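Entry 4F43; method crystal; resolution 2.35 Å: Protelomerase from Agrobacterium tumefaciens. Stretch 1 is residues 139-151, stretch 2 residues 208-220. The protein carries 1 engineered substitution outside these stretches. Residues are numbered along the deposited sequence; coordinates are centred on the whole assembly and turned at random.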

# COMPACT_ATOMS: atom_id res chain seq x y z
N ASP A 139 7.71 -18.51 -12.33
CA ASP A 139 7.54 -18.32 -10.90
C ASP A 139 6.60 -17.15 -10.65
O ASP A 139 6.93 -16.01 -10.97
CB ASP A 139 8.90 -18.07 -10.23
CG ASP A 139 8.79 -17.87 -8.73
OD1 ASP A 139 7.85 -18.43 -8.12
OD2 ASP A 139 9.64 -17.16 -8.17
N PRO A 140 5.41 -17.43 -10.09
CA PRO A 140 4.34 -16.45 -9.88
C PRO A 140 4.81 -15.20 -9.14
O PRO A 140 4.29 -14.11 -9.39
CB PRO A 140 3.32 -17.22 -9.03
CG PRO A 140 3.53 -18.64 -9.40
CD PRO A 140 5.01 -18.77 -9.62
N LEU A 141 5.77 -15.35 -8.24
CA LEU A 141 6.35 -14.22 -7.52
C LEU A 141 7.03 -13.27 -8.49
O LEU A 141 6.80 -12.06 -8.46
CB LEU A 141 7.36 -14.71 -6.48
CG LEU A 141 8.00 -13.64 -5.59
CD1 LEU A 141 6.97 -13.06 -4.63
CD2 LEU A 141 9.18 -14.21 -4.83
N MET A 142 7.87 -13.83 -9.36
CA MET A 142 8.58 -13.05 -10.37
C MET A 142 7.61 -12.33 -11.31
O MET A 142 7.78 -11.15 -11.59
CB MET A 142 9.52 -13.94 -11.18
CG MET A 142 10.63 -14.59 -10.36
SD MET A 142 11.69 -13.39 -9.53
CE MET A 142 12.97 -14.45 -8.89
N ILE A 143 6.61 -13.06 -11.78
CA ILE A 143 5.56 -12.49 -12.62
C ILE A 143 4.89 -11.33 -11.90
O ILE A 143 4.56 -10.31 -12.51
CB ILE A 143 4.50 -13.54 -12.99
CG1 ILE A 143 5.15 -14.77 -13.63
CG2 ILE A 143 3.46 -12.94 -13.93
CD1 ILE A 143 4.16 -15.82 -14.07
N GLY A 144 4.69 -11.49 -10.60
CA GLY A 144 4.13 -10.44 -9.77
C GLY A 144 5.00 -9.20 -9.75
O GLY A 144 4.50 -8.09 -9.94
N ILE A 145 6.29 -9.39 -9.52
CA ILE A 145 7.25 -8.29 -9.51
C ILE A 145 7.25 -7.54 -10.84
O ILE A 145 7.13 -6.31 -10.87
CB ILE A 145 8.68 -8.80 -9.25
CG1 ILE A 145 8.74 -9.60 -7.95
CG2 ILE A 145 9.66 -7.63 -9.21
CD1 ILE A 145 9.95 -10.48 -7.84
N GLY A 146 7.37 -8.29 -11.93
CA GLY A 146 7.36 -7.71 -13.26
C GLY A 146 6.07 -6.97 -13.54
O GLY A 146 6.06 -5.94 -14.22
N LEU A 147 4.97 -7.49 -13.00
CA LEU A 147 3.67 -6.85 -13.16
C LEU A 147 3.63 -5.52 -12.40
O LEU A 147 3.07 -4.55 -12.89
CB LEU A 147 2.55 -7.78 -12.66
CG LEU A 147 1.36 -7.96 -13.60
CD1 LEU A 147 1.82 -8.10 -15.03
CD2 LEU A 147 0.56 -9.19 -13.18
N ILE A 148 4.24 -5.50 -11.22
CA ILE A 148 4.36 -4.27 -10.45
C ILE A 148 5.17 -3.24 -11.23
O ILE A 148 4.83 -2.06 -11.28
CB ILE A 148 5.03 -4.50 -9.08
CG1 ILE A 148 4.18 -5.44 -8.23
CG2 ILE A 148 5.25 -3.19 -8.35
CD1 ILE A 148 4.79 -5.76 -6.88
N GLY A 149 6.26 -3.71 -11.84
CA GLY A 149 7.13 -2.82 -12.61
C GLY A 149 6.49 -2.29 -13.87
O GLY A 149 6.76 -1.16 -14.28
N MET A 150 5.63 -3.09 -14.49
CA MET A 150 5.04 -2.74 -15.79
C MET A 150 3.72 -1.98 -15.69
O MET A 150 3.56 -0.91 -16.29
CB MET A 150 4.87 -3.98 -16.66
CG MET A 150 6.17 -4.61 -17.13
SD MET A 150 7.04 -3.65 -18.39
CE MET A 150 8.29 -2.82 -17.40
N THR A 151 2.76 -2.52 -14.94
CA THR A 151 1.44 -1.90 -14.84
C THR A 151 1.36 -0.89 -13.70
O THR A 151 0.46 -0.06 -13.66
CB THR A 151 0.31 -2.95 -14.71
OG1 THR A 151 -0.94 -2.35 -15.10
CG2 THR A 151 0.20 -3.46 -13.29
N THR A 208 1.29 -8.94 -23.67
CA THR A 208 2.28 -9.57 -22.80
C THR A 208 1.85 -9.49 -21.33
O THR A 208 1.91 -10.49 -20.61
CB THR A 208 3.66 -8.91 -22.96
OG1 THR A 208 3.99 -8.82 -24.36
CG2 THR A 208 4.73 -9.71 -22.24
N VAL A 209 1.43 -8.31 -20.91
CA VAL A 209 0.95 -8.11 -19.54
C VAL A 209 -0.27 -8.97 -19.25
O VAL A 209 -0.34 -9.63 -18.22
CB VAL A 209 0.60 -6.63 -19.28
CG1 VAL A 209 -0.08 -6.48 -17.92
CG2 VAL A 209 1.84 -5.76 -19.35
N LEU A 210 -1.22 -8.97 -20.18
CA LEU A 210 -2.44 -9.77 -20.05
C LEU A 210 -2.12 -11.25 -19.95
O LEU A 210 -2.72 -11.97 -19.16
CB LEU A 210 -3.38 -9.50 -21.23
CG LEU A 210 -4.46 -8.44 -21.02
CD1 LEU A 210 -3.89 -7.18 -20.39
CD2 LEU A 210 -5.15 -8.12 -22.34
N ALA A 211 -1.17 -11.71 -20.76
CA ALA A 211 -0.75 -13.10 -20.74
C ALA A 211 -0.11 -13.46 -19.40
O ALA A 211 -0.47 -14.46 -18.78
CB ALA A 211 0.22 -13.38 -21.88
N ALA A 212 0.83 -12.62 -18.95
CA ALA A 212 1.53 -12.86 -17.69
C ALA A 212 0.58 -12.87 -16.50
O ALA A 212 0.75 -13.66 -15.57
CB ALA A 212 2.61 -11.81 -17.49
N TYR A 213 -0.42 -12.00 -16.55
CA TYR A 213 -1.44 -11.94 -15.50
C TYR A 213 -2.32 -13.18 -15.54
O TYR A 213 -2.65 -13.76 -14.49
CB TYR A 213 -2.28 -10.68 -15.65
CG TYR A 213 -3.54 -10.69 -14.81
CD1 TYR A 213 -3.49 -10.46 -13.44
CD2 TYR A 213 -4.78 -10.91 -15.40
CE1 TYR A 213 -4.64 -10.47 -12.68
CE2 TYR A 213 -5.94 -10.92 -14.64
CZ TYR A 213 -5.86 -10.70 -13.28
OH TYR A 213 -7.01 -10.70 -12.52
N LYS A 214 -2.70 -13.59 -16.74
CA LYS A 214 -3.55 -14.77 -16.92
C LYS A 214 -2.83 -16.02 -16.41
O LYS A 214 -3.46 -16.94 -15.90
CB LYS A 214 -3.94 -14.94 -18.39
CG LYS A 214 -5.17 -15.79 -18.60
CD LYS A 214 -6.38 -15.18 -17.89
CE LYS A 214 -7.62 -16.05 -18.06
NZ LYS A 214 -8.79 -15.47 -17.34
N ARG A 215 -1.51 -16.03 -16.56
CA ARG A 215 -0.70 -17.12 -16.02
C ARG A 215 -0.59 -17.02 -14.51
O ARG A 215 -0.62 -18.02 -13.80
CB ARG A 215 0.69 -17.11 -16.65
CG ARG A 215 0.71 -17.45 -18.13
CD ARG A 215 2.09 -17.19 -18.72
NE ARG A 215 3.13 -17.93 -18.01
CZ ARG A 215 4.39 -17.51 -17.90
NH1 ARG A 215 4.76 -16.37 -18.45
NH2 ARG A 215 5.27 -18.25 -17.24
N LEU A 216 -0.45 -15.79 -14.02
CA LEU A 216 -0.32 -15.52 -12.59
C LEU A 216 -1.53 -16.01 -11.81
O LEU A 216 -1.40 -16.61 -10.75
CB LEU A 216 -0.13 -14.02 -12.35
CG LEU A 216 -0.27 -13.54 -10.91
CD1 LEU A 216 0.97 -13.86 -10.09
CD2 LEU A 216 -0.58 -12.04 -10.86
N ARG A 217 -2.72 -15.74 -12.35
CA ARG A 217 -3.96 -16.06 -11.66
C ARG A 217 -4.25 -17.56 -11.57
O ARG A 217 -4.72 -18.04 -10.54
CB ARG A 217 -5.14 -15.34 -12.32
CG ARG A 217 -5.37 -13.94 -11.79
CD ARG A 217 -5.88 -14.00 -10.36
NE ARG A 217 -5.48 -12.83 -9.57
CZ ARG A 217 -4.44 -12.81 -8.75
NH1 ARG A 217 -3.69 -13.90 -8.60
NH2 ARG A 217 -4.14 -11.71 -8.08
N GLU A 218 -3.95 -18.29 -12.64
CA GLU A 218 -4.31 -19.70 -12.71
C GLU A 218 -3.28 -20.63 -12.05
O GLU A 218 -3.43 -21.85 -12.09
CB GLU A 218 -4.54 -20.11 -14.17
CG GLU A 218 -5.70 -19.38 -14.82
CD GLU A 218 -5.89 -19.75 -16.27
OE1 GLU A 218 -5.09 -20.57 -16.79
OE2 GLU A 218 -6.83 -19.23 -16.90
N SER A 219 -2.26 -20.04 -11.44
CA SER A 219 -1.27 -20.81 -10.71
C SER A 219 -1.80 -21.19 -9.33
O SER A 219 -2.81 -20.66 -8.89
CB SER A 219 0.04 -20.03 -10.59
OG SER A 219 -0.16 -18.79 -9.93
N GLY A 220 -1.11 -22.11 -8.66
CA GLY A 220 -1.51 -22.55 -7.34
C GLY A 220 -1.36 -21.47 -6.29
O GLY A 220 -2.31 -21.15 -5.58

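Two helices that pack without a single hydrogen bond between them must rely on the fit of their side chains, and this pair from a protelomerase is a compact example. The helix that starts at Pro140 and the helix that runs through 208-217 are roughly antiparallel, with 142° between their N-to-C directions and axes 9.6 Å apart at closest approach. Within each helix the backbone is held by i to i+4 hydrogen bonds, such as Leu147 N to Ile143 O at 2.9 Å. No hydrogen bond crosses the interface, which buries 467 Å² summed over both sides and is made mostly of apolar side-chain contacts. Because the directions are opposed, the pairs run in reverse order: Pro140 lies beside Leu216, Ile143 beside Ala212, and Leu147 beside Val209.

Ile143 shows how a small neighbour admits a branched one. Its CB points toward the partner helix, and in the m, t conformation CG2 settles 3.8 Å from Ala212 CB and 4.1 Å from Leu216 CB. The same CG2 comes within 3.2 Å of Ala212 O, a close contact with the backbone itself. The other branch extends along its t chi2, carrying CD1 over one face of the Arg215 guanidinium, 4.1 Å from NH2. Above its plane a guanidinium can accept an apolar neighbour while its N-H groups remain directed outward in the plane.

Leu147 also points toward the other helix, but its chi1 of -132° lies between the usual wells. In this conformation its two methyls serve different neighbours: CD1 meets Val209 CG1 at 3.8 Å, whereas CD2 sits 3.8 Å from Leu216 CD2 and 4.0 Å from Tyr213 CB. CD2 also lies at the edge of the Tyr213 ring, near its plane, rather than against a face.

Leu216 illustrates that the direction of CA to CB does not settle where a side chain ends. That bond points sideways, yet the t, p conformation brings the end nearer the other helix, with CD1 3.4 Å from Pro140 O and 4.2 Å from Pro140 CB. Pro140 O is already the acceptor for Gly144 N, at 2.9 Å, so the methyl packs against a satisfied carbonyl. Met150 does the reverse: CB starts toward the partner, 4.4 Å from Val209 CG2, before the m, m side chain leads away.

Beyond Leu216, Ser219 adopts the p rotamer, and its OG donates a hydrogen bond to Leu216 O at 2.6 Å. The same side chain caps a backbone N just past the stretch. With its polar needs met locally, OG can rest 3.7 Å from Pro140 CG as a simple packing contact.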